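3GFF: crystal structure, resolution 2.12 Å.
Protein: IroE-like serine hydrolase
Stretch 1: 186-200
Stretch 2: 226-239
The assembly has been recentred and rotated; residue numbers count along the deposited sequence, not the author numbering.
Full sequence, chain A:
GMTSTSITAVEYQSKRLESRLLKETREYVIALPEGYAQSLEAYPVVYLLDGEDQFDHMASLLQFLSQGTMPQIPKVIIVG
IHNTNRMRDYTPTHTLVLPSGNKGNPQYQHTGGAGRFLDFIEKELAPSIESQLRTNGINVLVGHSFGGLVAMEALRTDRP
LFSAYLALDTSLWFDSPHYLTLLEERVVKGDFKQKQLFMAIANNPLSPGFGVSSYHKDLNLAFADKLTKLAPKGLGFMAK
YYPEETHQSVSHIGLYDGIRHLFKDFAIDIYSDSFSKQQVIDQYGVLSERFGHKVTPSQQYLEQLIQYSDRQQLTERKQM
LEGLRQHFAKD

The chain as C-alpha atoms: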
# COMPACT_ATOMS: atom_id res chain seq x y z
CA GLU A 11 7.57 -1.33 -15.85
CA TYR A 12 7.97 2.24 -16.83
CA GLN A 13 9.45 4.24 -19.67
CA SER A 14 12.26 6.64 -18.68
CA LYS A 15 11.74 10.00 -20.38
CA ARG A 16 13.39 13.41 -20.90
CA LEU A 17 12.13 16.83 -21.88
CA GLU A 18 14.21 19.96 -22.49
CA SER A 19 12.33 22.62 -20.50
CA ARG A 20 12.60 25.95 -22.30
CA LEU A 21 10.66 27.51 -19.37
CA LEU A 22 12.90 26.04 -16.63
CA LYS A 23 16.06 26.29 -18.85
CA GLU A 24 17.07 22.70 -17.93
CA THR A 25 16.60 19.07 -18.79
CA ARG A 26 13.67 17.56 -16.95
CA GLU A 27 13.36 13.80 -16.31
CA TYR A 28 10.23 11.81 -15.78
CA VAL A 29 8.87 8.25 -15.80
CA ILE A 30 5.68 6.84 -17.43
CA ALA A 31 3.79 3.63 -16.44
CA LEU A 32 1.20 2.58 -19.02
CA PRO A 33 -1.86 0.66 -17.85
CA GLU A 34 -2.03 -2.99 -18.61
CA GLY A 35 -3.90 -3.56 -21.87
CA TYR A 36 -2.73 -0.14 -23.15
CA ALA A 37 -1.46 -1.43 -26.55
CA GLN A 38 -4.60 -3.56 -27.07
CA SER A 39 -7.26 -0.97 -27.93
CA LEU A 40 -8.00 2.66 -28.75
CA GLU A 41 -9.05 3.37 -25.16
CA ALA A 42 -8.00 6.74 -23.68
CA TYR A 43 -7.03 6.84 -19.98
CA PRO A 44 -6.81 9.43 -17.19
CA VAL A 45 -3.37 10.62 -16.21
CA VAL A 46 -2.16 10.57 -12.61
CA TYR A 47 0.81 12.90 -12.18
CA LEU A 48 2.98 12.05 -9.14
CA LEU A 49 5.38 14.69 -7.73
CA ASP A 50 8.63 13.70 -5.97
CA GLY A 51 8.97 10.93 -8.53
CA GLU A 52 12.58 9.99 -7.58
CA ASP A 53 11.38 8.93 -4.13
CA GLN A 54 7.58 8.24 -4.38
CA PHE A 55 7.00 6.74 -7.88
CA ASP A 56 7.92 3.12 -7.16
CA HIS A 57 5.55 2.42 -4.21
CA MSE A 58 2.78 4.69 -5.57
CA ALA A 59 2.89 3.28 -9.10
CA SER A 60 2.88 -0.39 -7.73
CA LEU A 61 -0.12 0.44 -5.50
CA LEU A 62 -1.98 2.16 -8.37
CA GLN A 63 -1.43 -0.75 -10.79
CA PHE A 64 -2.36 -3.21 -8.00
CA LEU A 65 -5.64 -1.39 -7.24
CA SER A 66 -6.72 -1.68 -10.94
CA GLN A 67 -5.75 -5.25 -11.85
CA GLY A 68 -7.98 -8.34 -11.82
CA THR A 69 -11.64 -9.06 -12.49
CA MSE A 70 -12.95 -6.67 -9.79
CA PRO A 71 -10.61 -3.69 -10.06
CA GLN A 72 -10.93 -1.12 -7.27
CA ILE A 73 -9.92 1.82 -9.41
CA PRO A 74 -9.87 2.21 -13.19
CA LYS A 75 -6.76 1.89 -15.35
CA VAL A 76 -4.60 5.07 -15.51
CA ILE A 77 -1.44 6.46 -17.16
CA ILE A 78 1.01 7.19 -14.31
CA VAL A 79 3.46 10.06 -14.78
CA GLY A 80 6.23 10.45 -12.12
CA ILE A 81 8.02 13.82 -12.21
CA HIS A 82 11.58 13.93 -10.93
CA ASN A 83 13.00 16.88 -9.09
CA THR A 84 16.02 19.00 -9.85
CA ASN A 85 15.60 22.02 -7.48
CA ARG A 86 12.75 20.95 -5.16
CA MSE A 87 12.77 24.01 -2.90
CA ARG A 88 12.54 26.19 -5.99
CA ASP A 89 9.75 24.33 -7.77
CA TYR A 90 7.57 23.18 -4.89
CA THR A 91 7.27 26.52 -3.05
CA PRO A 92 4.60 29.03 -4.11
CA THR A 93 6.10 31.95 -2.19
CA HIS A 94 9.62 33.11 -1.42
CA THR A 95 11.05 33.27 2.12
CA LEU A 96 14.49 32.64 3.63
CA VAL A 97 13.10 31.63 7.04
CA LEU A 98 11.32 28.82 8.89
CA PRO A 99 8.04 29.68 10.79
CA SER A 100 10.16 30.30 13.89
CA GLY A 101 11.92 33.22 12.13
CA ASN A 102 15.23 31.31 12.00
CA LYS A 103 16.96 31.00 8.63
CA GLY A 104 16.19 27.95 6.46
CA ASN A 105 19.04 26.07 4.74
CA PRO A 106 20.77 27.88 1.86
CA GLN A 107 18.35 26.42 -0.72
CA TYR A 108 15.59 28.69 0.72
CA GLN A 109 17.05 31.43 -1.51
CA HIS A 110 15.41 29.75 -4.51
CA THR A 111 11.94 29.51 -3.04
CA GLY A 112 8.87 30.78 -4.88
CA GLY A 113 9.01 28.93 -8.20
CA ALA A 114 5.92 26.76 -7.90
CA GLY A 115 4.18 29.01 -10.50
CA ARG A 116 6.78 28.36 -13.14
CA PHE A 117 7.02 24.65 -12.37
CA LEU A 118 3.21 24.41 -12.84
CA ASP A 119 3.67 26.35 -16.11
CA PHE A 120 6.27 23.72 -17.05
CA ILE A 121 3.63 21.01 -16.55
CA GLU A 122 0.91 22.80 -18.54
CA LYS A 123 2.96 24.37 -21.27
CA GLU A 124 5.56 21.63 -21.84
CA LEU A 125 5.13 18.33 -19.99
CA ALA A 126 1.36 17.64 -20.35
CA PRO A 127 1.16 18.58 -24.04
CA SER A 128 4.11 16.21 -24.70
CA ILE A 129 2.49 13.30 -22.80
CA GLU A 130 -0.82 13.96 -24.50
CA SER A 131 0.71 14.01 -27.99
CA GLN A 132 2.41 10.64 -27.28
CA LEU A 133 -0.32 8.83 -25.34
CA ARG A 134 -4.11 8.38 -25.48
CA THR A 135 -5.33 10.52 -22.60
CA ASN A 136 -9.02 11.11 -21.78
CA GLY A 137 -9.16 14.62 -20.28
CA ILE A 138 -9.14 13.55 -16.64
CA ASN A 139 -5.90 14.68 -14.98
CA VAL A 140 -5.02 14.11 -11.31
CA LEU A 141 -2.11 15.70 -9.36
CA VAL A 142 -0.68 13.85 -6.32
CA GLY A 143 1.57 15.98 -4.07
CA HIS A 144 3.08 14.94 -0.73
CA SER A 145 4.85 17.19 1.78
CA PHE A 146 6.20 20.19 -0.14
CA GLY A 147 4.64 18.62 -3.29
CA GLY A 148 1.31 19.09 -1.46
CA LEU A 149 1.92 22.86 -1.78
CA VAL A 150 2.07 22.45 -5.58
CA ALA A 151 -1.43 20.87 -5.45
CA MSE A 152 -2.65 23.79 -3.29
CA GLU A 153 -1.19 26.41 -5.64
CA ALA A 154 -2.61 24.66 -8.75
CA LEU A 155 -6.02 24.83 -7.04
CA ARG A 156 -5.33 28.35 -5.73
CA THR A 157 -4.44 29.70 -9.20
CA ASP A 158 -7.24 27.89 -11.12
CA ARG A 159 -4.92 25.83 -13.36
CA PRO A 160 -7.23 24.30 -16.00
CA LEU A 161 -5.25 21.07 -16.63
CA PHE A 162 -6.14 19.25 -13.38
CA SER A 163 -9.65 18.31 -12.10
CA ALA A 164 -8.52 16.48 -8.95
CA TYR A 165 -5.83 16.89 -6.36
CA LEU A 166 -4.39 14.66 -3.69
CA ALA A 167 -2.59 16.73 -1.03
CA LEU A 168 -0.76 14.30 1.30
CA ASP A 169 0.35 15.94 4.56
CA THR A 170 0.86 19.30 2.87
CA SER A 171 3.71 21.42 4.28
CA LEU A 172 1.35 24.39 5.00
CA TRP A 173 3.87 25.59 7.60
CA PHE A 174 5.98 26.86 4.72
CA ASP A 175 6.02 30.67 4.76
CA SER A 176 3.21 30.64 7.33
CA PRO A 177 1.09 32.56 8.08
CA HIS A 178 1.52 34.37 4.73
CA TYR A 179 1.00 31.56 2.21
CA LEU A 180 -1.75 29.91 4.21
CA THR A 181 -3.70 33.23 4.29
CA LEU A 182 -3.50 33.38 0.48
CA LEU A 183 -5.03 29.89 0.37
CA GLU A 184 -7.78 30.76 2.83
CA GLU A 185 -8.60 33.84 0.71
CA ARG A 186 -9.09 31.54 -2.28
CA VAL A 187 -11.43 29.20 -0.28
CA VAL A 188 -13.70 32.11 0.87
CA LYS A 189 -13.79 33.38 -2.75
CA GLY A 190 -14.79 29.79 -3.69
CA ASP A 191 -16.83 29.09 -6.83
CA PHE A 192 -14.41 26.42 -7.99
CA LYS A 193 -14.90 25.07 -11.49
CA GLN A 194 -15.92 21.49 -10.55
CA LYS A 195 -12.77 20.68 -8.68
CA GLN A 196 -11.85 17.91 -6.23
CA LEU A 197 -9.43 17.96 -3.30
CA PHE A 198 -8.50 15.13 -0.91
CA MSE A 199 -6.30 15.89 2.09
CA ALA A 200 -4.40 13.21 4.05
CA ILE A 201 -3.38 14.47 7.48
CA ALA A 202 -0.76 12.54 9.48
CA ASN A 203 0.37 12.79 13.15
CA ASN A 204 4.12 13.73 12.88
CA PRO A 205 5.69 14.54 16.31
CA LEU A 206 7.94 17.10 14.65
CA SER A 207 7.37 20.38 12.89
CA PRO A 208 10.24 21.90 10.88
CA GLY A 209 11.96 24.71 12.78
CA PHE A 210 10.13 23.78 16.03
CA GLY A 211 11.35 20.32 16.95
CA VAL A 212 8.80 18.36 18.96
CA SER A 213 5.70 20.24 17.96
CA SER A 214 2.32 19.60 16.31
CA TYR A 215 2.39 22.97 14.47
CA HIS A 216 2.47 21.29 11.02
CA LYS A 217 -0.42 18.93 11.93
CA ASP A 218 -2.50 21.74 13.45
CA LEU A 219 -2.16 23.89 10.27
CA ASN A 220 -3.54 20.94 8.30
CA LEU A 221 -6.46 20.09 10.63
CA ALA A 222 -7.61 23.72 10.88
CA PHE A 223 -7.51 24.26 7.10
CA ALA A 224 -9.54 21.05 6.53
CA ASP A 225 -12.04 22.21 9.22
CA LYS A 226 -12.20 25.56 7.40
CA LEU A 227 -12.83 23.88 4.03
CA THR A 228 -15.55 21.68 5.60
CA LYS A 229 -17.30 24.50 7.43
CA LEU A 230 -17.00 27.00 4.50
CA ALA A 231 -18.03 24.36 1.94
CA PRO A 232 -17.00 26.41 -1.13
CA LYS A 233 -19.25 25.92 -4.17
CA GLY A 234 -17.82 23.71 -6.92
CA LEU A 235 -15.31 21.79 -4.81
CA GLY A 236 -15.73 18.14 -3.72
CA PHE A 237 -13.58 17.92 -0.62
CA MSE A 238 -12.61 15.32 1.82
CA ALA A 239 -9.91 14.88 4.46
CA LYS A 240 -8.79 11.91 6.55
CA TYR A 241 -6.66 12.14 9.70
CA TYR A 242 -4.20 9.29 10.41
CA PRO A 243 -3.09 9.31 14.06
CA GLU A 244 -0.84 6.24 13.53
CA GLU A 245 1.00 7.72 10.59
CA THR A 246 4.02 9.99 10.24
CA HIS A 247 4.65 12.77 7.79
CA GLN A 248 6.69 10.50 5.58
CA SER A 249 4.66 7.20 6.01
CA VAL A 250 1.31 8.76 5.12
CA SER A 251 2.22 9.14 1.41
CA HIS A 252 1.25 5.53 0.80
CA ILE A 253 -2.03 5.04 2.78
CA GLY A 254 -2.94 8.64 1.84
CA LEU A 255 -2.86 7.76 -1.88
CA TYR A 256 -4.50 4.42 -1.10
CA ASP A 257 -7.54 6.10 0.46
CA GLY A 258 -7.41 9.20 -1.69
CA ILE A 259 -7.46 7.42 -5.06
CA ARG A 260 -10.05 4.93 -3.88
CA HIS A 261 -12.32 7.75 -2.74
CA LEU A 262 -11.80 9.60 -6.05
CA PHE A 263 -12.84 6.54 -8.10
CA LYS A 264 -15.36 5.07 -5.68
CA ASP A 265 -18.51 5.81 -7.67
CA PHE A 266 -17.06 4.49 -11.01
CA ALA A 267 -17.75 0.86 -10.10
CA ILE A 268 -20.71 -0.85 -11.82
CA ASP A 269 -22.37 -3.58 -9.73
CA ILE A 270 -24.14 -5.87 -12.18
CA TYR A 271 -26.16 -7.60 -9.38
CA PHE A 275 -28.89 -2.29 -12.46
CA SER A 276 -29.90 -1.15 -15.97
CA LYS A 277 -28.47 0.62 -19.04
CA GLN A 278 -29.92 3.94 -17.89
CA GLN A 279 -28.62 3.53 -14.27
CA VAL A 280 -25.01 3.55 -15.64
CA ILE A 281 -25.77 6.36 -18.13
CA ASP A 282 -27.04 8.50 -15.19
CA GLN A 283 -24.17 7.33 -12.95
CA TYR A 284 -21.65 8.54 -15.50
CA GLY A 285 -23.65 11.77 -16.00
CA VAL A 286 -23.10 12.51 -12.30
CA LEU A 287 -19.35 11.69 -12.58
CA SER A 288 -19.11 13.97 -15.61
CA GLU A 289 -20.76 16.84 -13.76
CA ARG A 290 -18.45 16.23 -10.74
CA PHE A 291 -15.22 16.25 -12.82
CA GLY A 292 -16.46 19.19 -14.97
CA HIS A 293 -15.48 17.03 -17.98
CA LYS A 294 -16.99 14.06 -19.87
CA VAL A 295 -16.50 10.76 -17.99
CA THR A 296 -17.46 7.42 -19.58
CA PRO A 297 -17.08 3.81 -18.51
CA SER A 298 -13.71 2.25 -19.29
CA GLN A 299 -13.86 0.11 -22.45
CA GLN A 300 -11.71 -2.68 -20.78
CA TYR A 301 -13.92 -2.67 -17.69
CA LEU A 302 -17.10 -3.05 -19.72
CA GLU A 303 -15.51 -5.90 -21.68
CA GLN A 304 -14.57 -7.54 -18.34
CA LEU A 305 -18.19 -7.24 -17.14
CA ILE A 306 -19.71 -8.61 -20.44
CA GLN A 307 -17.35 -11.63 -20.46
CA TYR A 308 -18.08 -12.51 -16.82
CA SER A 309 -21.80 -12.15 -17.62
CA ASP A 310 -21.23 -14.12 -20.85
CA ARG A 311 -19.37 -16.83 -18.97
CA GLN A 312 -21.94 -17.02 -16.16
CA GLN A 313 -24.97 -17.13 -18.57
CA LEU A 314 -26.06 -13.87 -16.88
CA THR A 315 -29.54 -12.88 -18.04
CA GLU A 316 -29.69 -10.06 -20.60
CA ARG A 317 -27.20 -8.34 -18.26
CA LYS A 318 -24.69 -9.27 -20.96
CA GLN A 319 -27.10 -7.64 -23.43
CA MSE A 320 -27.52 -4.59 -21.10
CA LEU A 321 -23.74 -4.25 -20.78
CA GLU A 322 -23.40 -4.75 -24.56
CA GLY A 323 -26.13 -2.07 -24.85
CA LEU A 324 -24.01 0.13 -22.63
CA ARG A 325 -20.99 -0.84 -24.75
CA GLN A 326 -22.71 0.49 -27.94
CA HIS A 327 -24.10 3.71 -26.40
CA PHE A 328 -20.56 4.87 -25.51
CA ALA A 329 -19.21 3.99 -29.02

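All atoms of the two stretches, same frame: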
# COMPACT_ATOMS: atom_id res chain seq x y z
N ARG A 186 -8.56 32.22 -1.11
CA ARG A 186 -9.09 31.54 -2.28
C ARG A 186 -10.34 30.72 -1.95
O ARG A 186 -11.29 30.71 -2.73
CB ARG A 186 -8.03 30.64 -2.91
CG ARG A 186 -8.51 29.91 -4.15
CD ARG A 186 -8.81 30.82 -5.28
NE ARG A 186 -9.48 30.15 -6.41
CZ ARG A 186 -10.80 30.04 -6.55
NH1 ARG A 186 -11.59 30.52 -5.60
NH2 ARG A 186 -11.35 29.46 -7.63
N VAL A 187 -10.31 30.02 -0.81
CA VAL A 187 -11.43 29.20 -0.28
C VAL A 187 -12.71 30.06 -0.08
O VAL A 187 -13.77 29.75 -0.63
CB VAL A 187 -10.98 28.50 1.05
CG1 VAL A 187 -12.15 27.98 1.88
CG2 VAL A 187 -10.01 27.40 0.75
N VAL A 188 -12.59 31.15 0.67
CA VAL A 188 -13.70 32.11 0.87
C VAL A 188 -14.29 32.62 -0.46
O VAL A 188 -15.52 32.74 -0.61
CB VAL A 188 -13.26 33.34 1.69
CG1 VAL A 188 -14.30 34.51 1.61
CG2 VAL A 188 -12.99 32.94 3.14
N LYS A 189 -13.41 32.93 -1.41
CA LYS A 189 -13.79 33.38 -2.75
C LYS A 189 -14.50 32.22 -3.48
O LYS A 189 -15.36 32.44 -4.29
CB LYS A 189 -12.54 33.86 -3.49
CG LYS A 189 -12.73 34.21 -4.95
CD LYS A 189 -11.43 34.83 -5.49
CE LYS A 189 -11.63 35.48 -6.86
NZ LYS A 189 -10.72 36.69 -7.00
N GLY A 190 -14.11 30.98 -3.19
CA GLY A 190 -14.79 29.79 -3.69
C GLY A 190 -15.13 29.74 -5.16
O GLY A 190 -14.32 30.09 -6.00
N ASP A 191 -16.35 29.29 -5.46
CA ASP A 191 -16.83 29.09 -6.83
C ASP A 191 -15.81 28.36 -7.68
O ASP A 191 -15.44 28.81 -8.76
CB ASP A 191 -17.27 30.41 -7.49
CG ASP A 191 -18.48 31.00 -6.83
OD1 ASP A 191 -19.22 30.21 -6.22
OD2 ASP A 191 -18.69 32.23 -6.91
N PHE A 192 -15.35 27.21 -7.20
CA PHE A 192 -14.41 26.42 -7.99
C PHE A 192 -15.09 25.82 -9.21
O PHE A 192 -16.30 25.58 -9.20
CB PHE A 192 -13.79 25.32 -7.13
CG PHE A 192 -12.91 25.85 -6.07
CD1 PHE A 192 -11.58 26.13 -6.35
CD2 PHE A 192 -13.39 26.10 -4.81
CE1 PHE A 192 -10.73 26.62 -5.38
CE2 PHE A 192 -12.56 26.60 -3.82
CZ PHE A 192 -11.22 26.85 -4.11
N LYS A 193 -14.32 25.58 -10.27
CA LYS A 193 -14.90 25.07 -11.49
C LYS A 193 -14.87 23.53 -11.54
O LYS A 193 -14.12 22.91 -12.29
CB LYS A 193 -14.26 25.75 -12.71
CG LYS A 193 -14.64 27.25 -12.81
CD LYS A 193 -14.37 27.76 -14.19
CE LYS A 193 -14.84 29.18 -14.44
NZ LYS A 193 -14.06 30.17 -13.73
N GLN A 194 -15.75 22.95 -10.71
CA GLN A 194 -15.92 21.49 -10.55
C GLN A 194 -14.58 20.82 -10.27
O GLN A 194 -14.05 20.03 -11.07
CB GLN A 194 -16.61 20.87 -11.77
CG GLN A 194 -18.00 21.38 -12.05
CD GLN A 194 -18.90 21.41 -10.82
OE1 GLN A 194 -19.28 22.49 -10.35
NE2 GLN A 194 -19.26 20.24 -10.30
N LYS A 195 -14.04 21.19 -9.12
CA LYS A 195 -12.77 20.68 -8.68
C LYS A 195 -12.98 19.68 -7.55
O LYS A 195 -14.08 19.58 -6.99
CB LYS A 195 -11.88 21.84 -8.23
CG LYS A 195 -11.68 22.90 -9.32
CD LYS A 195 -10.83 22.38 -10.46
CE LYS A 195 -10.60 23.40 -11.52
NZ LYS A 195 -9.64 22.91 -12.53
N GLN A 196 -11.93 18.91 -7.30
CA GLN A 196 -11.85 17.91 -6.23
C GLN A 196 -10.52 18.00 -5.50
O GLN A 196 -9.48 18.16 -6.12
CB GLN A 196 -12.09 16.49 -6.77
CG GLN A 196 -13.61 16.22 -7.05
CD GLN A 196 -13.86 14.86 -7.72
OE1 GLN A 196 -13.82 14.75 -8.93
NE2 GLN A 196 -14.19 13.86 -6.94
N LEU A 197 -10.58 17.92 -4.18
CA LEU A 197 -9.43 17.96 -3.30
C LEU A 197 -9.61 16.89 -2.22
O LEU A 197 -10.68 16.77 -1.61
CB LEU A 197 -9.29 19.33 -2.62
CG LEU A 197 -8.20 19.39 -1.53
CD1 LEU A 197 -6.77 19.26 -2.10
CD2 LEU A 197 -8.34 20.66 -0.73
N PHE A 198 -8.56 16.10 -2.02
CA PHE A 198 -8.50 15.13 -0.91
C PHE A 198 -7.29 15.51 -0.12
O PHE A 198 -6.21 15.70 -0.69
CB PHE A 198 -8.37 13.68 -1.43
CG PHE A 198 -8.04 12.67 -0.34
CD1 PHE A 198 -9.05 12.07 0.39
CD2 PHE A 198 -6.73 12.30 -0.09
CE1 PHE A 198 -8.77 11.14 1.37
CE2 PHE A 198 -6.43 11.37 0.87
CZ PHE A 198 -7.46 10.79 1.62
N MSE A 199 -7.45 15.65 1.19
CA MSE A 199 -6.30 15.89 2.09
C MSE A 199 -6.05 14.70 3.01
O MSE A 199 -6.98 14.20 3.67
CB MSE A 199 -6.51 17.13 2.96
CG MSE A 199 -6.48 18.43 2.22
SE MSE A 199 -6.93 19.93 3.34
CE MSE A 199 -5.50 19.76 4.68
N ALA A 200 -4.80 14.24 3.08
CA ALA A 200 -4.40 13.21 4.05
C ALA A 200 -3.70 14.03 5.11
O ALA A 200 -2.92 14.92 4.77
CB ALA A 200 -3.42 12.17 3.45
N LYS A 226 -11.74 24.35 8.09
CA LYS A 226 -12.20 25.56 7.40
C LYS A 226 -12.85 25.21 6.07
O LYS A 226 -13.92 25.73 5.76
CB LYS A 226 -11.08 26.60 7.22
CG LYS A 226 -11.52 27.87 6.50
CD LYS A 226 -10.41 28.90 6.44
CE LYS A 226 -10.39 29.76 7.64
NZ LYS A 226 -11.55 30.72 7.57
N LEU A 227 -12.24 24.32 5.30
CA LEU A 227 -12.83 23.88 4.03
C LEU A 227 -14.21 23.21 4.24
O LEU A 227 -15.15 23.41 3.46
CB LEU A 227 -11.89 22.93 3.29
CG LEU A 227 -10.73 23.51 2.46
CD1 LEU A 227 -9.78 22.46 2.15
CD2 LEU A 227 -11.23 24.15 1.17
N THR A 228 -14.32 22.41 5.29
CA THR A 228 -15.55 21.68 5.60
C THR A 228 -16.66 22.64 5.99
O THR A 228 -17.76 22.57 5.43
CB THR A 228 -15.33 20.64 6.75
OG1 THR A 228 -14.33 19.69 6.36
CG2 THR A 228 -16.64 19.92 7.11
N LYS A 229 -16.35 23.53 6.93
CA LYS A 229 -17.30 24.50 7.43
C LYS A 229 -17.73 25.49 6.34
O LYS A 229 -18.94 25.74 6.18
CB LYS A 229 -16.71 25.28 8.62
CG LYS A 229 -17.79 25.92 9.49
CD LYS A 229 -17.32 27.10 10.34
CE LYS A 229 -17.16 28.36 9.48
NZ LYS A 229 -16.83 29.55 10.31
N LEU A 230 -16.75 26.04 5.61
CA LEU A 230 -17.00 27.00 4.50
C LEU A 230 -17.69 26.37 3.30
O LEU A 230 -18.48 27.05 2.64
CB LEU A 230 -15.72 27.69 4.02
CG LEU A 230 -15.32 28.99 4.72
CD1 LEU A 230 -15.43 28.98 6.28
CD2 LEU A 230 -13.91 29.33 4.24
N ALA A 231 -17.39 25.10 3.03
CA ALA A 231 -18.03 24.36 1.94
C ALA A 231 -18.10 25.16 0.63
O ALA A 231 -19.19 25.35 0.10
CB ALA A 231 -19.45 23.93 2.36
N PRO A 232 -16.95 25.61 0.09
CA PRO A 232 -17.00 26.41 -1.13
C PRO A 232 -17.76 25.70 -2.23
O PRO A 232 -17.67 24.48 -2.35
CB PRO A 232 -15.51 26.57 -1.51
CG PRO A 232 -14.78 25.58 -0.74
CD PRO A 232 -15.55 25.37 0.52
N LYS A 233 -18.51 26.46 -3.02
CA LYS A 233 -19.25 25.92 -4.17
C LYS A 233 -18.26 25.41 -5.23
O LYS A 233 -17.17 25.94 -5.38
CB LYS A 233 -20.20 26.98 -4.77
CG LYS A 233 -21.35 27.49 -3.84
CD LYS A 233 -22.16 26.32 -3.27
CE LYS A 233 -23.58 26.67 -2.86
NZ LYS A 233 -24.63 26.52 -3.99
N GLY A 234 -18.62 24.31 -5.87
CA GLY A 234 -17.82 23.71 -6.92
C GLY A 234 -16.62 22.87 -6.58
O GLY A 234 -15.88 22.50 -7.49
N LEU A 235 -16.41 22.61 -5.29
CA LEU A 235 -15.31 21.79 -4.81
C LEU A 235 -15.79 20.60 -3.98
O LEU A 235 -16.43 20.79 -2.93
CB LEU A 235 -14.37 22.60 -3.93
CG LEU A 235 -13.12 21.90 -3.37
CD1 LEU A 235 -12.04 21.67 -4.40
CD2 LEU A 235 -12.56 22.74 -2.19
N GLY A 236 -15.48 19.39 -4.46
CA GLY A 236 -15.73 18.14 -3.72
C GLY A 236 -14.49 17.98 -2.85
O GLY A 236 -13.37 17.92 -3.36
N PHE A 237 -14.68 17.95 -1.54
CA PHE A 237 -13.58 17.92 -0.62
C PHE A 237 -13.72 16.80 0.37
O PHE A 237 -14.83 16.46 0.85
CB PHE A 237 -13.51 19.25 0.15
CG PHE A 237 -12.52 19.25 1.30
CD1 PHE A 237 -11.16 19.17 1.05
CD2 PHE A 237 -12.94 19.37 2.61
CE1 PHE A 237 -10.26 19.14 2.08
CE2 PHE A 237 -12.04 19.38 3.66
CZ PHE A 237 -10.70 19.25 3.41
N MSE A 238 -12.60 16.19 0.67
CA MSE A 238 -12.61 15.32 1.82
C MSE A 238 -11.21 15.15 2.41
O MSE A 238 -10.23 15.20 1.68
CB MSE A 238 -13.41 14.06 1.48
CG MSE A 238 -12.73 12.88 1.07
SE MSE A 238 -12.87 11.67 2.52
CE MSE A 238 -14.48 12.36 3.37
N ALA A 239 -11.15 15.07 3.73
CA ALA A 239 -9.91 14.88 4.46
C ALA A 239 -10.01 13.64 5.35
O ALA A 239 -11.12 13.22 5.72
CB ALA A 239 -9.57 16.12 5.33
O HOH W 1 -18.12 29.30 -3.02

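The apolar centre lies where Leu197 and Met199 meet the helix that opens the second stretch. Leu197 CD2 sits 3.7 Å from Leu227 CD1 and 3.7 Å from Phe237 CD1, and Leu197 CB is 4.0 Å from Leu235 CD1; Leu197, Met199, Leu235 and Phe237 all point to the same face of the sheet. The selenium of Met199, a selenomethionine, approaches the Phe237 ring at its edge: SE lies 4.8 Å from the ring centroid, 79° off the normal, and 3.6 Å from CE1. Helix meets helix nearby, with Val187 CG2 3.5 Å from Leu227 CD2 and Val187 CG1 3.2 Å from Leu230 CD2, the latter a tight apolar contact. Phe192 extends this packing, its CE2 3.7 Å from Pro232 CB and its CD2 3.7 Å from Leu235 CB.

Strands 195-200 and 235-239 run parallel, 9° apart, and their hydrogen bonds follow the alternation expected of that arrangement. Lys195 N donates to Gly234 O (2.8 Å), Gly236 N to Lys195 O (2.9 Å), Leu197 N to Gly236 O (2.9 Å), Met238 N to Leu197 O (3.0 Å) and Met199 N to Met238 O (2.9 Å); N-H...O angles of 155-168° support each assignment. On the other face, Phe198 CD1 meets Met238 CG at 3.8 Å.

Toward the polar edge, Phe192 N donates to Lys233 O at 2.9 Å, with a more bent angle of 142°. The type II turn from Pro232 to Leu235 places Gly234 at positive phi, which favours glycine; an ideal CB there would lie 1.9 Å from Phe192 O, a clash. Finally, one water accepts from both Asp191 N (3.0 Å) and Lys233 N (2.9 Å), bridging the two loops.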